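Side-chain contacts in PPC domain-containing protein (Archaeoglobus fulgidus, PDB 2H6L), which is of unknown function but binds zinc through histidines of a PPC domain and assembles as a trimer: residues F87-V92 against P125-D130; I51-Q56 against E60-E65. All blocks are in the same frame, centred on the assembly; numbering follows the deposited sequence.

Interaction 1 (F87-V92 against P125-D130); sequences FCHIHV and PERAFD. With ZN (zinc ion), chain D.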
ATOM      1  N   PHE A  87       3.098 -10.807 -15.821  1.00 25.68           N
ATOM      2  CA  PHE A  87       2.114  -9.767 -16.086  1.00 23.99           C
ATOM      3  C   PHE A  87       1.788  -8.959 -14.827  1.00 22.71           C
ATOM      4  O   PHE A  87       1.481  -9.526 -13.780  1.00 20.28           O
ATOM      5  CB  PHE A  87       0.842 -10.407 -16.629  1.00 23.39           C
ATOM      6  CG  PHE A  87      -0.267  -9.431 -16.864  1.00 25.57           C
ATOM      7  CD1 PHE A  87      -0.232  -8.569 -17.952  1.00 25.42           C
ATOM      8  CD2 PHE A  87      -1.346  -9.366 -15.989  1.00 23.50           C
ATOM      9  CE1 PHE A  87      -1.254  -7.655 -18.169  1.00 25.83           C
ATOM     10  CE2 PHE A  87      -2.374  -8.456 -16.193  1.00 25.13           C
ATOM     11  CZ  PHE A  87      -2.330  -7.597 -17.288  1.00 25.30           C
ATOM     12  N   CYS A  88       1.855  -7.633 -14.937  1.00 23.00           N
ATOM     13  CA  CYS A  88       1.576  -6.753 -13.805  1.00 20.77           C
ATOM     14  C   CYS A  88       0.125  -6.281 -13.752  1.00 19.71           C
ATOM     15  O   CYS A  88      -0.446  -5.887 -14.765  1.00 19.29           O
ATOM     16  CB  CYS A  88       2.478  -5.509 -13.845  1.00 20.48           C
ATOM     17  SG  CYS A  88       4.253  -5.790 -13.622  1.00 25.69           S
ATOM     18  N   HIS A  89      -0.460  -6.335 -12.557  1.00 17.97           N
ATOM     19  CA  HIS A  89      -1.814  -5.860 -12.315  1.00 15.17           C
ATOM     20  C   HIS A  89      -1.613  -4.802 -11.242  1.00 14.66           C
ATOM     21  O   HIS A  89      -1.345  -5.127 -10.089  1.00 16.15           O
ATOM     22  CB  HIS A  89      -2.714  -6.957 -11.760  1.00 15.24           C
ATOM     23  CG  HIS A  89      -4.124  -6.507 -11.536  1.00 17.90           C
ATOM     24  ND1 HIS A  89      -5.076  -7.300 -10.932  1.00 17.91           N
ATOM     25  CD2 HIS A  89      -4.743  -5.343 -11.845  1.00 16.76           C
ATOM     26  CE1 HIS A  89      -6.219  -6.643 -10.878  1.00 17.48           C
ATOM     27  NE2 HIS A  89      -6.047  -5.453 -11.426  1.00 18.22           N
ATOM     28  N   ILE A  90      -1.752  -3.539 -11.616  1.00 16.00           N
ATOM     29  CA  ILE A  90      -1.517  -2.456 -10.671  1.00 16.99           C
ATOM     30  C   ILE A  90      -2.636  -1.441 -10.558  1.00 16.25           C
ATOM     31  O   ILE A  90      -3.224  -1.031 -11.555  1.00 17.30           O
ATOM     32  CB  ILE A  90      -0.238  -1.681 -11.057  1.00 16.58           C
ATOM     33  CG1 ILE A  90       0.937  -2.647 -11.176  1.00 16.09           C
ATOM     34  CG2 ILE A  90       0.044  -0.582 -10.025  1.00 16.28           C
ATOM     35  CD1 ILE A  90       2.135  -2.059 -11.894  1.00 17.37           C
ATOM     36  N   HIS A  91      -2.916  -1.025  -9.328  1.00 15.29           N
ATOM     37  CA  HIS A  91      -3.923  -0.010  -9.083  1.00 16.10           C
ATOM     38  C   HIS A  91      -3.196   1.177  -8.472  1.00 16.91           C
ATOM     39  O   HIS A  91      -2.236   1.003  -7.720  1.00 17.88           O
ATOM     40  CB  HIS A  91      -5.010  -0.531  -8.137  1.00 17.29           C
ATOM     41  CG  HIS A  91      -6.059  -1.353  -8.824  1.00 19.09           C
ATOM     42  ND1 HIS A  91      -7.326  -1.530  -8.311  1.00 22.16           N
ATOM     43  CD2 HIS A  91      -6.034  -2.027  -9.999  1.00 16.96           C
ATOM     44  CE1 HIS A  91      -8.037  -2.273  -9.139  1.00 18.94           C
ATOM     45  NE2 HIS A  91      -7.276  -2.588 -10.172  1.00 17.56           N
ATOM     46  N   VAL A  92      -3.633   2.385  -8.805  1.00 16.20           N
ATOM     47  CA  VAL A  92      -2.974   3.568  -8.277  1.00 17.58           C
ATOM     48  C   VAL A  92      -3.900   4.691  -7.889  1.00 18.27           C
ATOM     49  O   VAL A  92      -5.085   4.712  -8.226  1.00 18.47           O
ATOM     50  CB  VAL A  92      -1.985   4.189  -9.298  1.00 19.98           C
ATOM     51  CG1 VAL A  92      -0.857   3.226  -9.599  1.00 18.33           C
ATOM     52  CG2 VAL A  92      -2.741   4.578 -10.576  1.00 19.61           C
ATOM     53  N   PRO A 125       0.449 -17.865 -10.112  1.00 24.99           N
ATOM     54  CA  PRO A 125      -0.931 -17.953 -10.592  1.00 25.09           C
ATOM     55  C   PRO A 125      -1.001 -17.503 -12.049  1.00 26.68           C
ATOM     56  O   PRO A 125      -0.284 -16.583 -12.464  1.00 24.54           O
ATOM     57  CB  PRO A 125      -1.692 -17.032  -9.643  1.00 24.33           C
ATOM     58  CG  PRO A 125      -0.665 -16.030  -9.233  1.00 26.60           C
ATOM     59  CD  PRO A 125       0.578 -16.862  -9.041  1.00 24.42           C
ATOM     60  N   GLU A 126      -1.846 -18.178 -12.822  1.00 25.79           N
ATOM     61  CA  GLU A 126      -2.017 -17.865 -14.229  1.00 27.21           C
ATOM     62  C   GLU A 126      -3.375 -17.212 -14.431  1.00 26.23           C
ATOM     63  O   GLU A 126      -4.366 -17.616 -13.818  1.00 26.76           O
ATOM     64  CB  GLU A 126      -1.937 -19.138 -15.070  1.00 31.09           C
ATOM     65  CG  GLU A 126      -0.661 -19.939 -14.892  1.00 35.26           C
ATOM     66  CD  GLU A 126      -0.584 -21.109 -15.852  1.00 38.79           C
ATOM     67  OE1 GLU A 126      -0.584 -20.858 -17.076  1.00 41.78           O
ATOM     68  OE2 GLU A 126      -0.530 -22.270 -15.390  1.00 37.92           O
ATOM     69  N   ARG A 127      -3.420 -16.204 -15.290  1.00 24.68           N
ATOM     70  CA  ARG A 127      -4.662 -15.503 -15.564  1.00 26.32           C
ATOM     71  C   ARG A 127      -5.402 -16.102 -16.756  1.00 27.91           C
ATOM     72  O   ARG A 127      -4.852 -16.223 -17.851  1.00 29.63           O
ATOM     73  CB  ARG A 127      -4.384 -14.014 -15.805  1.00 25.31           C
ATOM     74  CG  ARG A 127      -3.992 -13.253 -14.540  1.00 22.92           C
ATOM     75  CD  ARG A 127      -3.732 -11.774 -14.799  1.00 22.57           C
ATOM     76  NE  ARG A 127      -3.284 -11.096 -13.584  1.00 20.65           N
ATOM     77  CZ  ARG A 127      -4.071 -10.815 -12.551  1.00 20.17           C
ATOM     78  NH1 ARG A 127      -5.356 -11.144 -12.583  1.00 15.53           N
ATOM     79  NH2 ARG A 127      -3.570 -10.216 -11.477  1.00 15.64           N
ATOM     80  N   ALA A 128      -6.649 -16.496 -16.525  1.00 28.46           N
ATOM     81  CA  ALA A 128      -7.487 -17.071 -17.575  1.00 28.12           C
ATOM     82  C   ALA A 128      -8.826 -16.343 -17.552  1.00 28.38           C
ATOM     83  O   ALA A 128      -9.264 -15.863 -16.502  1.00 26.88           O
ATOM     84  CB  ALA A 128      -7.692 -18.569 -17.336  1.00 27.15           C
ATOM     85  N   PHE A 129      -9.472 -16.250 -18.710  1.00 28.74           N
ATOM     86  CA  PHE A 129     -10.752 -15.567 -18.788  1.00 28.70           C
ATOM     87  C   PHE A 129     -11.760 -16.153 -17.800  1.00 28.74           C
ATOM     88  O   PHE A 129     -11.911 -17.372 -17.686  1.00 27.69           O
ATOM     89  CB  PHE A 129     -11.334 -15.666 -20.195  1.00 28.48           C
ATOM     90  CG  PHE A 129     -12.599 -14.870 -20.379  1.00 28.64           C
ATOM     91  CD1 PHE A 129     -12.553 -13.489 -20.528  1.00 29.82           C
ATOM     92  CD2 PHE A 129     -13.837 -15.498 -20.389  1.00 30.24           C
ATOM     93  CE1 PHE A 129     -13.722 -12.746 -20.690  1.00 29.80           C
ATOM     94  CE2 PHE A 129     -15.011 -14.763 -20.550  1.00 29.76           C
ATOM     95  CZ  PHE A 129     -14.952 -13.387 -20.700  1.00 28.70           C
ATOM     96  N   ASP A 130     -12.444 -15.270 -17.086  1.00 28.72           N
ATOM     97  CA  ASP A 130     -13.457 -15.680 -16.131  1.00 28.71           C
ATOM     98  C   ASP A 130     -14.793 -15.137 -16.631  1.00 28.23           C
ATOM     99  O   ASP A 130     -14.955 -13.933 -16.808  1.00 27.54           O
ATOM    100  CB  ASP A 130     -13.147 -15.112 -14.752  1.00 28.71           C
ATOM    101  CG  ASP A 130     -14.239 -15.403 -13.758  1.00 27.11           C
ATOM    102  OD1 ASP A 130     -14.397 -16.580 -13.369  1.00 28.07           O
ATOM    103  OD2 ASP A 130     -14.951 -14.451 -13.378  1.00 27.29           O
TER
HETATM  104 ZN    ZN D 401      -7.455  -3.848 -11.966  1.00 26.53          ZN
HETATM  105  O   HOH W   1      -0.495  -9.801 -12.148  1.00 14.10           O
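Phe87 and Arg127 mark the nearest backbone approach between strand 87-92 and the short strand 127-129, yet their CA atoms stay 8.9 Å apart. Arg127 runs out extended from CG to NE and crosses both aromatic side chains at about a right angle. Its NE comes to the edge of the Phe87 ring, 3.5 Å from CD2, while the guanidinium plane stands 74° from that ring. NH2 lies at the edge of the His89 imidazole, 3.3 Å from ND1; both are donors, so this is no hydrogen bond. Glu114 of the second subunit takes up both residues, accepting from His89 ND1 and forming a salt bridge with Arg127 NH1. One water, in the guanidinium plane, accepts from Arg127 NH2 at 3.2 Å and donates to Phe87 O at 2.6 Å. With CG anti to the backbone N (chi1 -178°), His89 presents NE2 to the zinc at 2.2 Å, where His91 and His104 also bind. A leucine in place of Arg127 would probably leave Glu114 of the second subunit without this cationic mate and the water without this donor. That glutamate is thus the second-shell acceptor that probably helps orient His89, and Arg127 probably steadies it.

Interaction 2 (I51-Q56 against E60-E65); sequences IGYYDQ and EYVKKE. With ACY (acetic acid), chain E.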
ATOM      1  N   ILE A  51      -5.309   5.682 -16.744  1.00 17.80           N
ATOM      2  CA  ILE A  51      -5.917   4.821 -15.744  1.00 19.78           C
ATOM      3  C   ILE A  51      -7.312   4.459 -16.233  1.00 21.58           C
ATOM      4  O   ILE A  51      -7.700   4.816 -17.345  1.00 23.03           O
ATOM      5  CB  ILE A  51      -6.047   5.538 -14.383  1.00 19.01           C
ATOM      6  CG1 ILE A  51      -6.971   6.750 -14.519  1.00 18.79           C
ATOM      7  CG2 ILE A  51      -4.667   5.974 -13.886  1.00 18.86           C
ATOM      8  CD1 ILE A  51      -7.328   7.398 -13.198  1.00 19.75           C
ATOM      9  N   GLY A  52      -8.074   3.758 -15.408  1.00 21.98           N
ATOM     10  CA  GLY A  52      -9.414   3.406 -15.830  1.00 23.07           C
ATOM     11  C   GLY A  52     -10.172   2.630 -14.791  1.00 22.42           C
ATOM     12  O   GLY A  52      -9.595   2.148 -13.819  1.00 23.50           O
ATOM     13  N   TYR A  53     -11.478   2.525 -14.980  1.00 23.56           N
ATOM     14  CA  TYR A  53     -12.290   1.771 -14.047  1.00 24.20           C
ATOM     15  C   TYR A  53     -13.053   0.717 -14.837  1.00 24.43           C
ATOM     16  O   TYR A  53     -13.310   0.886 -16.033  1.00 25.67           O
ATOM     17  CB  TYR A  53     -13.222   2.703 -13.272  1.00 23.45           C
ATOM     18  CG  TYR A  53     -14.261   3.414 -14.093  1.00 27.19           C
ATOM     19  CD1 TYR A  53     -15.459   2.781 -14.432  1.00 27.10           C
ATOM     20  CD2 TYR A  53     -14.075   4.736 -14.495  1.00 26.79           C
ATOM     21  CE1 TYR A  53     -16.448   3.453 -15.143  1.00 26.45           C
ATOM     22  CE2 TYR A  53     -15.058   5.415 -15.209  1.00 28.34           C
ATOM     23  CZ  TYR A  53     -16.248   4.768 -15.527  1.00 28.79           C
ATOM     24  OH  TYR A  53     -17.240   5.443 -16.195  1.00 28.16           O
ATOM     25  N   TYR A  54     -13.396  -0.378 -14.174  1.00 22.55           N
ATOM     26  CA  TYR A  54     -14.089  -1.472 -14.827  1.00 20.96           C
ATOM     27  C   TYR A  54     -15.609  -1.429 -14.664  1.00 20.21           C
ATOM     28  O   TYR A  54     -16.129  -1.471 -13.546  1.00 18.77           O
ATOM     29  CB  TYR A  54     -13.550  -2.791 -14.280  1.00 19.15           C
ATOM     30  CG  TYR A  54     -13.932  -4.004 -15.082  1.00 18.86           C
ATOM     31  CD1 TYR A  54     -13.457  -4.183 -16.382  1.00 16.21           C
ATOM     32  CD2 TYR A  54     -14.765  -4.987 -14.537  1.00 17.86           C
ATOM     33  CE1 TYR A  54     -13.798  -5.315 -17.124  1.00 17.21           C
ATOM     34  CE2 TYR A  54     -15.116  -6.125 -15.269  1.00 18.09           C
ATOM     35  CZ  TYR A  54     -14.629  -6.285 -16.560  1.00 18.69           C
ATOM     36  OH  TYR A  54     -14.954  -7.410 -17.273  1.00 16.40           O
ATOM     37  N   ASP A  55     -16.321  -1.326 -15.780  1.00 19.55           N
ATOM     38  CA  ASP A  55     -17.778  -1.333 -15.723  1.00 20.67           C
ATOM     39  C   ASP A  55     -18.101  -2.800 -15.447  1.00 21.16           C
ATOM     40  O   ASP A  55     -17.862  -3.667 -16.288  1.00 22.09           O
ATOM     41  CB  ASP A  55     -18.380  -0.898 -17.056  1.00 19.64           C
ATOM     42  CG  ASP A  55     -19.890  -0.784 -16.995  1.00 19.43           C
ATOM     43  OD1 ASP A  55     -20.537  -1.744 -16.529  1.00 17.24           O
ATOM     44  OD2 ASP A  55     -20.430   0.260 -17.410  1.00 18.12           O
ATOM     45  N   GLN A  56     -18.631  -3.073 -14.263  1.00 19.60           N
ATOM     46  CA  GLN A  56     -18.934  -4.436 -13.859  1.00 21.53           C
ATOM     47  C   GLN A  56     -20.130  -5.096 -14.547  1.00 22.25           C
ATOM     48  O   GLN A  56     -20.302  -6.308 -14.445  1.00 21.48           O
ATOM     49  CB  GLN A  56     -19.094  -4.487 -12.332  1.00 20.21           C
ATOM     50  CG  GLN A  56     -17.858  -3.962 -11.597  1.00 19.12           C
ATOM     51  CD  GLN A  56     -17.987  -3.990 -10.078  1.00 19.07           C
ATOM     52  OE1 GLN A  56     -17.133  -3.460  -9.367  1.00 19.36           O
ATOM     53  NE2 GLN A  56     -19.044  -4.611  -9.578  1.00 13.99           N
ATOM     54  N   GLU A  60     -16.345  -4.207 -19.262  1.00 26.26           N
ATOM     55  CA  GLU A  60     -15.273  -3.612 -20.045  1.00 26.54           C
ATOM     56  C   GLU A  60     -14.673  -2.404 -19.324  1.00 25.18           C
ATOM     57  O   GLU A  60     -15.342  -1.723 -18.536  1.00 23.97           O
ATOM     58  CB  GLU A  60     -15.769  -3.237 -21.451  1.00 29.45           C
ATOM     59  CG  GLU A  60     -16.757  -2.086 -21.536  1.00 34.03           C
ATOM     60  CD  GLU A  60     -17.348  -1.936 -22.940  1.00 35.95           C
ATOM     61  OE1 GLU A  60     -18.256  -2.718 -23.298  1.00 37.94           O
ATOM     62  OE2 GLU A  60     -16.895  -1.048 -23.692  1.00 37.13           O
ATOM     63  N   TYR A  61     -13.394  -2.158 -19.570  1.00 23.77           N
ATOM     64  CA  TYR A  61     -12.722  -1.041 -18.927  1.00 24.45           C
ATOM     65  C   TYR A  61     -13.116   0.288 -19.557  1.00 24.46           C
ATOM     66  O   TYR A  61     -13.522   0.348 -20.722  1.00 23.58           O
ATOM     67  CB  TYR A  61     -11.207  -1.232 -18.997  1.00 24.45           C
ATOM     68  CG  TYR A  61     -10.655  -2.180 -17.953  1.00 25.06           C
ATOM     69  CD1 TYR A  61     -10.583  -1.803 -16.610  1.00 26.37           C
ATOM     70  CD2 TYR A  61     -10.197  -3.449 -18.303  1.00 24.69           C
ATOM     71  CE1 TYR A  61     -10.062  -2.667 -15.642  1.00 26.21           C
ATOM     72  CE2 TYR A  61      -9.676  -4.320 -17.341  1.00 26.63           C
ATOM     73  CZ  TYR A  61      -9.611  -3.920 -16.012  1.00 26.99           C
ATOM     74  OH  TYR A  61      -9.096  -4.762 -15.056  1.00 30.52           O
ATOM     75  N   VAL A  62     -13.022   1.344 -18.755  1.00 22.89           N
ATOM     76  CA  VAL A  62     -13.328   2.702 -19.176  1.00 22.54           C
ATOM     77  C   VAL A  62     -12.113   3.492 -18.716  1.00 23.79           C
ATOM     78  O   VAL A  62     -11.927   3.701 -17.521  1.00 24.18           O
ATOM     79  CB  VAL A  62     -14.583   3.235 -18.469  1.00 22.58           C
ATOM     80  CG1 VAL A  62     -14.852   4.662 -18.889  1.00 21.53           C
ATOM     81  CG2 VAL A  62     -15.783   2.349 -18.802  1.00 24.54           C
ATOM     82  N   LYS A  63     -11.282   3.922 -19.657  1.00 24.00           N
ATOM     83  CA  LYS A  63     -10.070   4.638 -19.299  1.00 24.24           C
ATOM     84  C   LYS A  63     -10.154   6.153 -19.262  1.00 24.58           C
ATOM     85  O   LYS A  63     -11.031   6.772 -19.869  1.00 23.73           O
ATOM     86  CB  LYS A  63      -8.918   4.206 -20.212  1.00 27.72           C
ATOM     87  CG  LYS A  63      -9.185   4.357 -21.700  1.00 32.00           C
ATOM     88  CD  LYS A  63      -7.982   3.908 -22.528  1.00 33.06           C
ATOM     89  CE  LYS A  63      -7.645   2.444 -22.285  1.00 35.64           C
ATOM     90  NZ  LYS A  63      -6.421   2.013 -23.025  1.00 38.70           N
ATOM     91  N   LYS A  64      -9.226   6.737 -18.513  1.00 22.76           N
ATOM     92  CA  LYS A  64      -9.135   8.176 -18.359  1.00 22.74           C
ATOM     93  C   LYS A  64      -7.690   8.584 -18.618  1.00 21.03           C
ATOM     94  O   LYS A  64      -6.755   7.959 -18.110  1.00 18.88           O
ATOM     95  CB  LYS A  64      -9.550   8.596 -16.945  1.00 22.08           C
ATOM     96  CG  LYS A  64      -9.530  10.101 -16.731  1.00 23.31           C
ATOM     97  CD  LYS A  64      -9.977  10.492 -15.333  1.00 24.10           C
ATOM     98  CE  LYS A  64     -10.046  12.001 -15.207  1.00 23.81           C
ATOM     99  NZ  LYS A  64     -10.836  12.580 -16.331  1.00 22.73           N
ATOM    100  N   GLU A  65      -7.514   9.617 -19.429  1.00 21.74           N
ATOM    101  CA  GLU A  65      -6.185  10.108 -19.753  1.00 21.95           C
ATOM    102  C   GLU A  65      -5.886  11.295 -18.876  1.00 21.16           C
ATOM    103  O   GLU A  65      -6.756  12.125 -18.628  1.00 22.60           O
ATOM    104  CB  GLU A  65      -6.106  10.529 -21.220  1.00 25.40           C
ATOM    105  CG  GLU A  65      -5.989   9.371 -22.189  1.00 30.27           C
ATOM    106  CD  GLU A  65      -6.042   9.825 -23.633  1.00 33.59           C
ATOM    107  OE1 GLU A  65      -7.162  10.019 -24.157  1.00 35.25           O
ATOM    108  OE2 GLU A  65      -4.961  10.003 -24.238  1.00 35.69           O
TER
HETATM  109  C   ACY E 301     -10.255  -4.349 -11.964  1.00 36.37           C
HETATM  110  O   ACY E 301      -9.673  -3.336 -12.275  1.00 34.31           O
HETATM  111  OXT ACY E 301     -11.487  -4.598 -12.450  1.00 37.96           O
HETATM  112  CH3 ACY E 301      -9.603  -5.326 -11.031  1.00 35.82           C
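Ile51 and Lys64 pair through both backbone bonds, Lys64 N to Ile51 O at 2.7 Å and Ile51 N to Lys64 O at 3.0 Å. Tyr53 and Val62 repeat the pattern, Tyr53 N to Val62 O and Val62 N to Tyr53 O, both 2.8 Å. At the turn end of this hairpin of strands 45-55 and 60-66, Asp55 N reaches Glu60 O, but the return bond is weak. Between the first two pairs, opposite Lys63 in a non-hydrogen-bonded pair, Gly52 CA lies 3.0 Å from Val62 O, leaving no room for a side chain. On the face bearing Tyr53 and Val62, the tyrosine CG sits between the backbone N and carbonyl carbon (chi1 65°), which lays the ring alongside the valine; Val62 CB makes a CH-pi contact 3.8 Å from the Tyr53 centroid. On the other face Tyr54 and Tyr61 form an edge-to-face pair, planes at 60°, with Tyr54 CD1 over the centre of the Tyr61 ring. Tyr54 OH bonds to Thr133 O; Tyr61 OH bonds weakly to the acetate O beside the zinc, the acetate probably coming from the crystallisation liquor. The Tyr61 ring also meets zinc ligand His104, so this aromatic face walls part of the metal site.

Overall arrangement
Interaction 1 is buried, its centre about 9 Å from the centre of the chain, whereas the centre of interaction 2 lies farther out at about 15 Å and the contact is only partly buried. Residues 51-56 and 60-65 are adjacent strands of one hairpin, held mainly by backbone bonds; 87-92 and 125-130 belong to different sheets and meet only through side chains and a water. Strands 45-55 and 85-96 both pair with strand 99-110, which carries His104, and the two contacts touch where Val92 CG2 packs on Ile51 CG2. Both contacts flank the zinc: interaction 1 supplies two ligands and a charged second shell, interaction 2 an aromatic wall. Each also reaches the second subunit.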